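Local structure of tyrosinase (5ZRD) at residues 59-64 with 77-82; 83-88 with 353-358; 254-259 with 272-277; 349-354 with 365-370. The protein catalyses the oxidation of monophenols to catechol derivatives at a pair of copper ions, and does so efficiently at acidic pH. All blocks are in the same frame, centred on the assembly; numbering follows the deposited sequence.

Interaction 2 is the hub: it holds H85, a ligand of one copper, and touches the other three contacts. Interaction 1 joins it through a probable hydrogen bond between W79 N and P357 O, 2.9 Å apart. Interaction 3, which carries H277 on the other copper, meets it at G86, where G86 N lies 2.8 Å from E274 OE1. Interaction 4 shares D353 and S354 with interaction 2, their centres 8 Å apart, and sets L367 CD1 3.4 Å from N87 ND2. Interactions 1 and 3 do not touch, their centres being 22 Å apart. Interaction 4 stands further from the site, with the L367 side chain about 13 Å from a copper.

Interaction 1: residues 59-64 with 77-82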
loop_
_atom_site.group_PDB
_atom_site.type_symbol
_atom_site.label_atom_id
_atom_site.label_comp_id
_atom_site.label_asym_id
_atom_site.label_seq_id
_atom_site.Cartn_x
_atom_site.Cartn_y
_atom_site.Cartn_z
ATOM N N GLU A 59 -1.001 22.599 -9.896
ATOM C CA GLU A 59 -0.542 21.649 -10.870
ATOM C C GLU A 59 0.566 22.299 -11.692
ATOM O O GLU A 59 0.475 23.471 -11.986
ATOM C CB GLU A 59 -1.678 21.242 -11.804
ATOM C CG GLU A 59 -2.834 20.511 -11.140
ATOM C CD GLU A 59 -3.996 20.358 -12.109
ATOM O OE1 GLU A 59 -3.737 20.333 -13.303
ATOM O OE2 GLU A 59 -5.138 20.257 -11.682
ATOM N N PRO A 60 1.589 21.560 -12.092
ATOM C CA PRO A 60 1.703 20.114 -11.953
ATOM C C PRO A 60 2.031 19.697 -10.521
ATOM O O PRO A 60 2.810 20.375 -9.825
ATOM C CB PRO A 60 2.861 19.676 -12.862
ATOM C CG PRO A 60 3.657 20.931 -13.080
ATOM C CD PRO A 60 2.710 22.101 -12.864
ATOM N N PHE A 61 1.400 18.591 -10.151
ATOM C CA PHE A 61 1.399 18.096 -8.812
ATOM C C PHE A 61 2.548 17.098 -8.600
ATOM O O PHE A 61 2.920 16.443 -9.522
ATOM C CB PHE A 61 0.094 17.355 -8.509
ATOM C CG PHE A 61 -1.156 18.191 -8.336
ATOM C CD1 PHE A 61 -1.122 19.442 -7.728
ATOM C CD2 PHE A 61 -2.392 17.664 -8.661
ATOM C CE1 PHE A 61 -2.284 20.161 -7.509
ATOM C CE2 PHE A 61 -3.550 18.385 -8.433
ATOM C CZ PHE A 61 -3.495 19.633 -7.867
ATOM N N GLN A 62 3.034 16.986 -7.355
ATOM C CA GLN A 62 3.625 15.779 -6.831
ATOM C C GLN A 62 2.575 14.964 -6.065
ATOM O O GLN A 62 1.722 15.519 -5.441
ATOM C CB GLN A 62 4.752 16.130 -5.874
ATOM C CG GLN A 62 5.861 16.919 -6.539
ATOM C CD GLN A 62 6.982 17.205 -5.573
ATOM O OE1 GLN A 62 7.461 18.335 -5.511
ATOM N NE2 GLN A 62 7.380 16.194 -4.800
ATOM N N TYR A 63 2.668 13.644 -6.108
ATOM C CA TYR A 63 1.699 12.773 -5.525
ATOM C C TYR A 63 2.308 11.971 -4.377
ATOM O O TYR A 63 3.513 11.840 -4.252
ATOM C CB TYR A 63 1.163 11.807 -6.580
ATOM C CG TYR A 63 0.418 12.512 -7.678
ATOM C CD1 TYR A 63 -0.895 12.931 -7.499
ATOM C CD2 TYR A 63 1.040 12.804 -8.883
ATOM C CE1 TYR A 63 -1.574 13.612 -8.499
ATOM C CE2 TYR A 63 0.367 13.465 -9.898
ATOM C CZ TYR A 63 -0.935 13.884 -9.694
ATOM O OH TYR A 63 -1.578 14.554 -10.679
ATOM N N ARG A 64 1.405 11.473 -3.550
ATOM C CA ARG A 64 1.684 10.512 -2.503
ATOM C C ARG A 64 0.883 9.245 -2.838
ATOM O O ARG A 64 -0.257 8.993 -2.324
ATOM C CB ARG A 64 1.319 11.090 -1.130
ATOM C CG ARG A 64 2.125 12.321 -0.713
ATOM C CD ARG A 64 1.516 13.003 0.510
ATOM N NE ARG A 64 2.096 14.297 0.801
ATOM C CZ ARG A 64 2.822 14.597 1.876
ATOM N NH1 ARG A 64 3.139 13.641 2.732
ATOM N NH2 ARG A 64 3.238 15.846 2.074
ATOM N N PRO A 77 -6.668 13.990 3.114
ATOM C CA PRO A 77 -6.413 14.918 2.027
ATOM C C PRO A 77 -5.001 15.497 2.113
ATOM O O PRO A 77 -4.501 15.647 3.196
ATOM C CB PRO A 77 -7.443 16.035 2.224
ATOM C CG PRO A 77 -7.777 15.969 3.706
ATOM C CD PRO A 77 -7.661 14.503 4.066
ATOM N N TYR A 78 -4.389 15.793 0.977
ATOM C CA TYR A 78 -3.076 16.427 0.909
ATOM C C TYR A 78 -3.033 17.291 -0.354
ATOM O O TYR A 78 -3.927 17.172 -1.196
ATOM C CB TYR A 78 -1.952 15.387 0.930
ATOM C CG TYR A 78 -1.821 14.565 -0.329
ATOM C CD1 TYR A 78 -2.603 13.439 -0.531
ATOM C CD2 TYR A 78 -0.894 14.891 -1.303
ATOM C CE1 TYR A 78 -2.464 12.655 -1.667
ATOM C CE2 TYR A 78 -0.757 14.131 -2.454
ATOM C CZ TYR A 78 -1.543 13.005 -2.640
ATOM O OH TYR A 78 -1.422 12.265 -3.785
ATOM N N TRP A 79 -2.009 18.144 -0.458
ATOM C CA TRP A 79 -1.885 19.059 -1.607
ATOM C C TRP A 79 -0.558 18.829 -2.328
ATOM O O TRP A 79 0.524 18.918 -1.694
ATOM C CB TRP A 79 -1.972 20.510 -1.142
ATOM C CG TRP A 79 -2.029 21.523 -2.232
ATOM C CD1 TRP A 79 -1.223 22.617 -2.354
ATOM C CD2 TRP A 79 -2.971 21.586 -3.317
ATOM N NE1 TRP A 79 -1.586 23.346 -3.460
ATOM C CE2 TRP A 79 -2.657 22.735 -4.069
ATOM C CE3 TRP A 79 -4.043 20.800 -3.743
ATOM C CZ2 TRP A 79 -3.397 23.113 -5.198
ATOM C CZ3 TRP A 79 -4.770 21.176 -4.860
ATOM C CH2 TRP A 79 -4.450 22.315 -5.579
ATOM N N GLY A 80 -0.668 18.578 -3.644
ATOM C CA GLY A 80 0.478 18.295 -4.499
ATOM C C GLY A 80 1.085 19.558 -5.061
ATOM O O GLY A 80 2.011 19.511 -5.874
ATOM N N GLY A 81 0.500 20.701 -4.733
ATOM C CA GLY A 81 1.129 21.975 -5.078
ATOM C C GLY A 81 1.870 22.501 -3.867
ATOM O O GLY A 81 1.820 21.871 -2.803
ATOM N N TYR A 82 2.534 23.641 -4.023
ATOM C CA TYR A 82 3.308 24.252 -2.960
ATOM C C TYR A 82 2.480 25.300 -2.190
ATOM O O TYR A 82 2.857 25.712 -1.062
ATOM C CB TYR A 82 4.557 24.856 -3.592
ATOM C CG TYR A 82 5.613 23.852 -3.978
ATOM C CD1 TYR A 82 6.226 23.077 -3.008
ATOM C CD2 TYR A 82 5.977 23.646 -5.306
ATOM C CE1 TYR A 82 7.184 22.131 -3.335
ATOM C CE2 TYR A 82 6.960 22.733 -5.650
ATOM C CZ TYR A 82 7.574 21.986 -4.654
ATOM O OH TYR A 82 8.524 21.054 -4.945
HETATM O O HOH W 1 3.966 21.100 -6.804
HETATM O O HOH W 2 1.975 16.763 -0.485
#
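The R64 side chain runs antiparallel to that of Y78, along one face of its ring. With CG anti to its carbonyl carbon, the side chain leaves the backbone over the phenol end: CB lies 3.8 Å from Y78 CZ, and CG is next to Y78 CE2. CD then sits over the ring face, 3.9 Å from the Y78 ring centroid, in a CH-pi contact that a long aliphatic stem suits well. NE passes Y78 CD2 and gives its N-H to a water, which in turn donates to W79 O. At the tip NH2 hydrogen-bonds to F361 O, while NH1 forms a salt bridge with D74 of the second subunit. The backbone of R64 is held as well: its N-H points almost straight (176°) at Y78 OH, 2.9 Å away, and that hydroxyl is also hydrogen-bonded to D68 OD1.

Further back along 59-64, Q62 N donates to G80 O at 3.1 Å, on a carbonyl lone pair. Glycine suits position 80, where a CB would run into Q62 O and F61 CB. F61 turns its ring edge to the six-membered ring of W79 in a T-shaped pair, planes at 70°.

The two loops flank helix 65-68: 59-64 arrives from helix 50-57 and ends with R64 as N-cap, and 77-82 leads on toward helix 90-108.

Interaction 2: residues 83-88 with 353-358; sequences CNHGNV and DSQGPT. With CU (copper (II) ion), chain J.
The tight part of this contact is the side-chain amide of Q355, which uses both ends on the copper loop. Its NE2 donates to C83 O, 3.0 Å away, on a lone pair of that carbonyl and nearly in the amide plane. Its OE1 accepts from H85 ND1 at 2.9 Å, in the imidazole plane. Ring and amide planes cross steeply, at 77°, and the histidine N-H meets OE1 from above the carbonyl plane. A glutamine suits the place because it offers a donor and an acceptor on one stiff group, and its chain, extended beyond CG, just spans the gap.

With ND1 fixed, the opposite ring nitrogen, H85 NE2, binds copper at 2.1 Å, beside H57 and H94. H85 is also tied to the chain by a thioether, C83 SG to H85 CE1 at 1.9 Å, the Cys-His crosslink known from type 3 copper proteins such as fungal tyrosinases. Q355 is thus a second-shell residue whose bond would limit rotation of the ring and probably make it a slightly stronger donor.

Q355 is presented by a type II' turn from D353 to G356, with S354 in the positive-phi second position and Q355 in the third; G356 N closes it on D353 O. G86 passes close to S354 OG, where a side chain would collide.

The looser side is bridged by water. One molecule lies between N84 OD1 and T358 OG1, 2.6 Å from the latter; another accepts from N87 ND2 and lies 2.8 Å from D353 O. N87 ND2 also donates an N-H to N84 OD1.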
loop_
_atom_site.group_PDB
_atom_site.type_symbol
_atom_site.label_atom_id
_atom_site.label_comp_id
_atom_site.label_asym_id
_atom_site.label_seq_id
_atom_site.Cartn_x
_atom_site.Cartn_y
_atom_site.Cartn_z
ATOM N N CYS A 83 1.389 25.831 -2.773
ATOM C CA CYS A 83 0.749 26.967 -2.156
ATOM C C CYS A 83 0.158 26.503 -0.820
ATOM O O CYS A 83 -0.262 25.311 -0.673
ATOM C CB CYS A 83 -0.277 27.634 -3.059
ATOM S SG CYS A 83 -1.792 26.670 -3.338
ATOM N N ASN A 84 0.204 27.424 0.161
ATOM C CA ASN A 84 -0.387 27.262 1.490
ATOM C C ASN A 84 -1.762 27.948 1.528
ATOM O O ASN A 84 -1.864 29.153 1.241
ATOM C CB ASN A 84 0.520 27.836 2.576
ATOM C CG ASN A 84 1.618 26.888 2.976
ATOM O OD1 ASN A 84 1.344 25.913 3.655
ATOM N ND2 ASN A 84 2.837 27.127 2.504
ATOM N N HIS A 85 -2.781 27.179 1.931
ATOM C CA HIS A 85 -4.187 27.628 2.062
ATOM C C HIS A 85 -4.822 27.044 3.317
ATOM O O HIS A 85 -4.489 25.971 3.742
ATOM C CB HIS A 85 -4.993 27.190 0.846
ATOM C CG HIS A 85 -4.348 27.609 -0.425
ATOM N ND1 HIS A 85 -3.478 26.807 -1.094
ATOM C CD2 HIS A 85 -4.356 28.794 -1.075
ATOM C CE1 HIS A 85 -3.029 27.460 -2.146
ATOM N NE2 HIS A 85 -3.552 28.686 -2.164
ATOM N N GLY A 86 -5.722 27.776 3.913
ATOM C CA GLY A 86 -6.329 27.384 5.156
ATOM C C GLY A 86 -5.310 27.209 6.274
ATOM O O GLY A 86 -5.580 26.452 7.229
ATOM N N ASN A 87 -4.162 27.887 6.212
ATOM C CA ASN A 87 -3.210 27.743 7.296
ATOM C C ASN A 87 -2.411 29.040 7.463
ATOM O O ASN A 87 -2.517 29.935 6.654
ATOM C CB ASN A 87 -2.348 26.499 7.085
ATOM C CG ASN A 87 -1.326 26.663 5.981
ATOM O OD1 ASN A 87 -0.773 27.750 5.802
ATOM N ND2 ASN A 87 -1.013 25.561 5.306
ATOM N N VAL A 88 -1.618 29.141 8.526
ATOM C CA VAL A 88 -1.017 30.453 8.892
ATOM C C VAL A 88 0.077 30.878 7.899
ATOM O O VAL A 88 0.526 32.021 7.925
ATOM C CB VAL A 88 -0.470 30.431 10.331
ATOM C CG1 VAL A 88 -1.605 30.328 11.336
ATOM C CG2 VAL A 88 0.527 29.299 10.544
ATOM N N ASP A 353 -4.086 20.473 8.255
ATOM C CA ASP A 353 -5.243 21.322 8.209
ATOM C C ASP A 353 -5.656 21.658 6.808
ATOM O O ASP A 353 -4.836 21.887 5.922
ATOM C CB ASP A 353 -5.008 22.637 8.977
ATOM C CG ASP A 353 -4.790 22.416 10.485
ATOM O OD1 ASP A 353 -5.284 21.418 11.045
ATOM O OD2 ASP A 353 -4.117 23.250 11.124
ATOM N N SER A 354 -6.962 21.717 6.648
ATOM C CA SER A 354 -7.599 22.193 5.435
ATOM C C SER A 354 -7.190 21.345 4.207
ATOM O O SER A 354 -7.624 20.215 4.079
ATOM C CB SER A 354 -7.305 23.657 5.288
ATOM O OG SER A 354 -8.136 24.212 4.284
ATOM N N GLN A 355 -6.379 21.892 3.306
ATOM C CA GLN A 355 -5.906 21.247 2.070
ATOM C C GLN A 355 -5.009 20.028 2.352
ATOM O O GLN A 355 -4.833 19.180 1.488
ATOM C CB GLN A 355 -5.101 22.259 1.243
ATOM C CG GLN A 355 -3.747 22.635 1.837
ATOM C CD GLN A 355 -3.017 23.623 0.976
ATOM O OE1 GLN A 355 -3.508 24.098 -0.067
ATOM N NE2 GLN A 355 -1.827 23.954 1.434
ATOM N N GLY A 356 -4.394 19.965 3.537
ATOM C CA GLY A 356 -3.503 18.875 3.852
ATOM C C GLY A 356 -2.086 19.225 3.460
ATOM O O GLY A 356 -1.854 20.288 2.914
ATOM N N PRO A 357 -1.131 18.335 3.761
ATOM C CA PRO A 357 0.267 18.646 3.653
ATOM C C PRO A 357 0.751 18.844 2.212
ATOM O O PRO A 357 0.345 18.156 1.271
ATOM C CB PRO A 357 0.977 17.468 4.321
ATOM C CG PRO A 357 -0.065 16.374 4.394
ATOM C CD PRO A 357 -1.391 17.087 4.496
ATOM N N THR A 358 1.600 19.844 2.061
ATOM C CA THR A 358 2.256 20.128 0.810
ATOM C C THR A 358 3.482 19.204 0.691
ATOM O O THR A 358 3.851 18.568 1.660
ATOM C CB THR A 358 2.620 21.609 0.715
ATOM O OG1 THR A 358 3.552 21.911 1.744
ATOM C CG2 THR A 358 1.441 22.551 0.837
HETATM CU CU CU J . -2.790 30.171 -3.397
HETATM O O HOH W 3 3.374 23.706 3.606
HETATM O O HOH W 4 -2.253 22.881 6.323
#

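Interaction 3: residues 254-259 with 272-277; sequences SNTTSA and PVESPH. With CU (copper (II) ion), chain K.
N255 ND2 is gripped twice, donating one N-H to S254 OG at 2.7 Å and the other to S258 OG at 2.8 Å. The first of these partners lies close to the amide plane, the second is more tilted. The other end of the same amide, OD1, accepts from S258 N at 2.9 Å, its N-H coming in nearly straight (172°) but from above the carbonyl plane. N255 is thus a classical N-cap of helix 256-265: with CG in the crowded position between N and carbonyl carbon, the short side chain folds back over the first turn.

E274 takes the first N-H of that helix, that of T256. Its CG is anti to the backbone N and the chain is extended beyond it, so the carboxylate crosses to the other helix, where OE2 accepts from T256 N at 2.8 Å through its anti lone pair. Its other oxygen, OE1, bonds G86 N on the loop that carries copper ligand H85. Beside this polar link the joint is apolar: P272 sets CG against A259 CB at 3.6 Å, and its CB packs on N255 O. Small alanine lets the proline ring come this close.

On its own helix, E274 lends its carbonyl O to H277 ND1, in the ring plane and on a lone pair. That leaves H277 NE2 for copper, 2.1 Å away, shared with H281 and H320. The bond from ND1 probably raises the donor strength of the imidazole, and the helix end and two N-H bonds around the buried E274 carboxylate would favour its ionised form.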
loop_
_atom_site.group_PDB
_atom_site.type_symbol
_atom_site.label_atom_id
_atom_site.label_comp_id
_atom_site.label_asym_id
_atom_site.label_seq_id
_atom_site.Cartn_x
_atom_site.Cartn_y
_atom_site.Cartn_z
ATOM N N SER A 254 -4.690 35.426 9.306
ATOM C CA SER A 254 -3.966 34.753 8.258
ATOM C C SER A 254 -4.860 33.817 7.439
ATOM O O SER A 254 -4.546 33.618 6.294
ATOM C CB SER A 254 -2.792 34.000 8.804
ATOM O OG SER A 254 -3.225 32.864 9.532
ATOM N N ASN A 255 -5.911 33.212 7.981
ATOM C CA ASN A 255 -6.470 32.037 7.278
ATOM C C ASN A 255 -7.862 31.656 7.801
ATOM O O ASN A 255 -8.222 31.978 8.919
ATOM C CB ASN A 255 -5.521 30.840 7.376
ATOM C CG ASN A 255 -5.528 30.126 8.712
ATOM O OD1 ASN A 255 -6.287 29.169 8.888
ATOM N ND2 ASN A 255 -4.645 30.520 9.636
ATOM N N THR A 256 -8.594 30.900 6.995
ATOM C CA THR A 256 -10.002 30.560 7.274
ATOM C C THR A 256 -10.125 29.523 8.385
ATOM O O THR A 256 -11.153 29.480 9.076
ATOM C CB THR A 256 -10.718 30.059 6.011
ATOM O OG1 THR A 256 -9.915 29.066 5.359
ATOM C CG2 THR A 256 -10.999 31.186 5.035
ATOM N N THR A 257 -9.150 28.646 8.544
ATOM C CA THR A 257 -9.296 27.618 9.598
ATOM C C THR A 257 -9.189 28.304 10.970
ATOM O O THR A 257 -10.042 28.108 11.872
ATOM C CB THR A 257 -8.238 26.504 9.483
ATOM O OG1 THR A 257 -8.191 26.012 8.143
ATOM C CG2 THR A 257 -8.475 25.344 10.423
ATOM N N SER A 258 -8.133 29.088 11.139
ATOM C CA SER A 258 -7.917 29.790 12.410
ATOM C C SER A 258 -9.125 30.692 12.727
ATOM O O SER A 258 -9.632 30.685 13.833
ATOM C CB SER A 258 -6.607 30.567 12.411
ATOM O OG SER A 258 -5.489 29.713 12.127
ATOM N N ALA A 259 -9.606 31.434 11.750
ATOM C CA ALA A 259 -10.655 32.410 11.997
ATOM C C ALA A 259 -11.951 31.683 12.418
ATOM O O ALA A 259 -12.627 32.086 13.328
ATOM C CB ALA A 259 -10.830 33.260 10.751
ATOM N N PRO A 272 -10.575 36.749 8.188
ATOM C CA PRO A 272 -9.228 36.616 7.703
ATOM C C PRO A 272 -9.086 37.221 6.301
ATOM O O PRO A 272 -10.055 37.282 5.517
ATOM C CB PRO A 272 -8.971 35.108 7.650
ATOM C CG PRO A 272 -10.346 34.508 7.394
ATOM C CD PRO A 272 -11.333 35.526 7.911
ATOM N N VAL A 273 -7.882 37.661 5.978
ATOM C CA VAL A 273 -7.673 38.213 4.654
ATOM C C VAL A 273 -7.959 37.139 3.595
ATOM O O VAL A 273 -8.311 37.467 2.472
ATOM C CB VAL A 273 -6.261 38.796 4.463
ATOM C CG1 VAL A 273 -5.162 37.755 4.558
ATOM C CG2 VAL A 273 -6.186 39.528 3.132
ATOM N N GLU A 274 -7.794 35.865 3.960
ATOM C CA GLU A 274 -8.006 34.748 3.050
ATOM C C GLU A 274 -9.452 34.711 2.507
ATOM O O GLU A 274 -9.671 34.155 1.438
ATOM C CB GLU A 274 -7.687 33.409 3.717
ATOM C CG GLU A 274 -7.435 32.305 2.717
ATOM C CD GLU A 274 -7.060 30.953 3.308
ATOM O OE1 GLU A 274 -6.716 30.004 2.499
ATOM O OE2 GLU A 274 -7.184 30.808 4.557
ATOM N N SER A 275 -10.395 35.257 3.261
ATOM C CA SER A 275 -11.826 35.147 2.965
ATOM C C SER A 275 -12.201 35.985 1.734
ATOM O O SER A 275 -12.642 35.452 0.740
ATOM C CB SER A 275 -12.644 35.477 4.203
ATOM O OG SER A 275 -14.022 35.170 4.020
ATOM N N PRO A 276 -12.035 37.303 1.802
ATOM C CA PRO A 276 -12.310 38.132 0.650
ATOM C C PRO A 276 -11.468 37.742 -0.565
ATOM O O PRO A 276 -11.941 37.853 -1.720
ATOM C CB PRO A 276 -11.970 39.566 1.090
ATOM C CG PRO A 276 -11.188 39.375 2.365
ATOM C CD PRO A 276 -11.824 38.145 2.964
ATOM N N HIS A 277 -10.257 37.267 -0.289
ATOM C CA HIS A 277 -9.368 36.669 -1.303
ATOM C C HIS A 277 -10.087 35.533 -2.037
ATOM O O HIS A 277 -10.165 35.547 -3.259
ATOM C CB HIS A 277 -8.047 36.209 -0.686
ATOM C CG HIS A 277 -7.451 35.011 -1.346
ATOM N ND1 HIS A 277 -7.834 33.722 -1.012
ATOM C CD2 HIS A 277 -6.484 34.876 -2.272
ATOM C CE1 HIS A 277 -7.127 32.847 -1.715
ATOM N NE2 HIS A 277 -6.283 33.518 -2.485
HETATM CU CU CU K . -5.251 33.346 -4.346
#

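Interaction 4: residues 349-354 with 365-370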
loop_
_atom_site.group_PDB
_atom_site.type_symbol
_atom_site.label_atom_id
_atom_site.label_comp_id
_atom_site.label_asym_id
_atom_site.label_seq_id
_atom_site.Cartn_x
_atom_site.Cartn_y
_atom_site.Cartn_z
ATOM N N THR A 349 -2.363 25.823 12.215
ATOM C CA THR A 349 -0.897 25.724 12.389
ATOM C C THR A 349 -0.430 24.294 12.144
ATOM O O THR A 349 0.707 23.988 12.478
ATOM C CB THR A 349 -0.414 26.133 13.785
ATOM O OG1 THR A 349 -1.029 25.285 14.741
ATOM C CG2 THR A 349 -0.738 27.557 14.143
ATOM N N ASN A 350 -1.284 23.460 11.548
ATOM C CA ASN A 350 -0.896 22.115 11.209
ATOM C C ASN A 350 -0.900 21.838 9.688
ATOM O O ASN A 350 -1.778 22.242 8.900
ATOM C CB ASN A 350 -1.776 21.092 11.903
ATOM C CG ASN A 350 -0.930 19.870 12.189
ATOM O OD1 ASN A 350 -0.156 19.851 13.150
ATOM N ND2 ASN A 350 -0.973 18.898 11.302
ATOM N N ALA A 351 0.092 21.070 9.270
ATOM C CA ALA A 351 0.168 20.613 7.911
ATOM C C ALA A 351 -1.087 19.826 7.523
ATOM O O ALA A 351 -1.435 19.791 6.320
ATOM C CB ALA A 351 1.392 19.755 7.726
ATOM N N SER A 352 -1.743 19.167 8.481
ATOM C CA SER A 352 -2.917 18.329 8.157
ATOM C C SER A 352 -4.139 19.209 7.877
ATOM O O SER A 352 -5.126 18.718 7.378
ATOM C CB SER A 352 -3.235 17.318 9.239
ATOM O OG SER A 352 -2.178 16.389 9.386
ATOM N N ASP A 353 -4.086 20.473 8.255
ATOM C CA ASP A 353 -5.243 21.322 8.209
ATOM C C ASP A 353 -5.656 21.658 6.808
ATOM O O ASP A 353 -4.836 21.887 5.922
ATOM C CB ASP A 353 -5.008 22.637 8.977
ATOM C CG ASP A 353 -4.790 22.416 10.485
ATOM O OD1 ASP A 353 -5.284 21.418 11.045
ATOM O OD2 ASP A 353 -4.117 23.250 11.124
ATOM N N SER A 354 -6.962 21.717 6.648
ATOM C CA SER A 354 -7.599 22.193 5.435
ATOM C C SER A 354 -7.190 21.345 4.207
ATOM O O SER A 354 -7.624 20.215 4.079
ATOM C CB SER A 354 -7.305 23.657 5.288
ATOM O OG SER A 354 -8.136 24.212 4.284
ATOM N N GLU A 365 2.494 17.602 11.163
ATOM C CA GLU A 365 3.645 18.467 11.279
ATOM C C GLU A 365 3.220 19.920 11.548
ATOM O O GLU A 365 2.246 20.461 10.992
ATOM C CB GLU A 365 4.474 18.312 10.011
ATOM C CG GLU A 365 5.718 19.175 9.963
ATOM C CD GLU A 365 6.794 18.589 9.060
ATOM O OE1 GLU A 365 6.468 17.677 8.285
ATOM O OE2 GLU A 365 7.956 19.052 9.134
ATOM N N SER A 366 4.001 20.585 12.391
ATOM C CA SER A 366 3.704 21.941 12.805
ATOM C C SER A 366 4.198 22.935 11.752
ATOM O O SER A 366 5.301 22.804 11.234
ATOM C CB SER A 366 4.285 22.242 14.171
ATOM O OG SER A 366 4.687 23.600 14.243
ATOM N N LEU A 367 3.355 23.934 11.473
ATOM C CA LEU A 367 3.692 25.080 10.675
ATOM C C LEU A 367 3.893 26.281 11.600
ATOM O O LEU A 367 3.042 26.547 12.480
ATOM C CB LEU A 367 2.561 25.376 9.686
ATOM C CG LEU A 367 2.088 24.196 8.852
ATOM C CD1 LEU A 367 0.938 24.589 7.924
ATOM C CD2 LEU A 367 3.238 23.645 8.043
ATOM N N ASN A 368 4.982 27.017 11.359
ATOM C CA ASN A 368 5.341 28.185 12.167
ATOM C C ASN A 368 6.182 29.170 11.320
ATOM O O ASN A 368 6.262 29.033 10.091
ATOM C CB ASN A 368 6.032 27.697 13.440
ATOM C CG ASN A 368 7.284 26.924 13.096
ATOM O OD1 ASN A 368 8.188 27.489 12.487
ATOM N ND2 ASN A 368 7.289 25.629 13.370
ATOM N N LEU A 369 6.795 30.177 11.941
ATOM C CA LEU A 369 7.471 31.270 11.168
ATOM C C LEU A 369 8.818 30.800 10.614
ATOM O O LEU A 369 9.429 31.492 9.794
ATOM C CB LEU A 369 7.668 32.495 12.065
ATOM C CG LEU A 369 6.372 33.126 12.576
ATOM C CD1 LEU A 369 6.623 33.952 13.827
ATOM C CD2 LEU A 369 5.711 33.960 11.498
ATOM N N THR A 370 9.232 29.618 11.066
ATOM C CA THR A 370 10.467 28.912 10.706
ATOM C C THR A 370 10.231 27.986 9.508
ATOM O O THR A 370 11.174 27.529 8.889
ATOM C CB THR A 370 10.959 28.159 11.962
ATOM O OG1 THR A 370 11.821 29.112 12.570
ATOM C CG2 THR A 370 11.698 26.857 11.751
#
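The two chains run antiparallel and meet in a single bridge at the non-hydrogen-bonded pair N350 and S366, with L367 N donating to T349 O and A351 N to E365 O on either side of it, each at 2.8 Å. Both N-H groups point almost straight at their acceptors; the bond to E365 O runs nearly along the carbonyl axis, whereas that to T349 O arrives from above its carbonyl plane.

L367 is the main apolar side chain here. CG anti to its carbonyl carbon brings the branch across the partner backbone: CB stands 3.6 Å from T349 O, CG passes A351 N, and CD1 comes to 3.7 Å from N350 O. CD1 also packs on N87 of the copper loop. The other methyl, CD2, only grazes A351 CB at 4.3 Å. The small A351 lets E365 lie close, A351 CB touching E365 O at 3.4 Å. T349 puts CB by L367 O and bonds OG1 to Y346 O.

From the bridged N350 a type I turn runs to D353 and reverses the chain, closed by D353 N to N350 O. D353 OD2 ties off the turn, accepting from N350 N at 2.9 Å and also from G348 N. E365 leads its chain outward: OE1 takes A362 N, and OE2 forms a salt bridge with R434 of the second subunit. Backbone bonds thus knit the two loop segments. The N-H groups of N350 and G348 would favour ionised D353, and the A362 N-H with that arginine an ionised E365, which links this loop to the subunit interface.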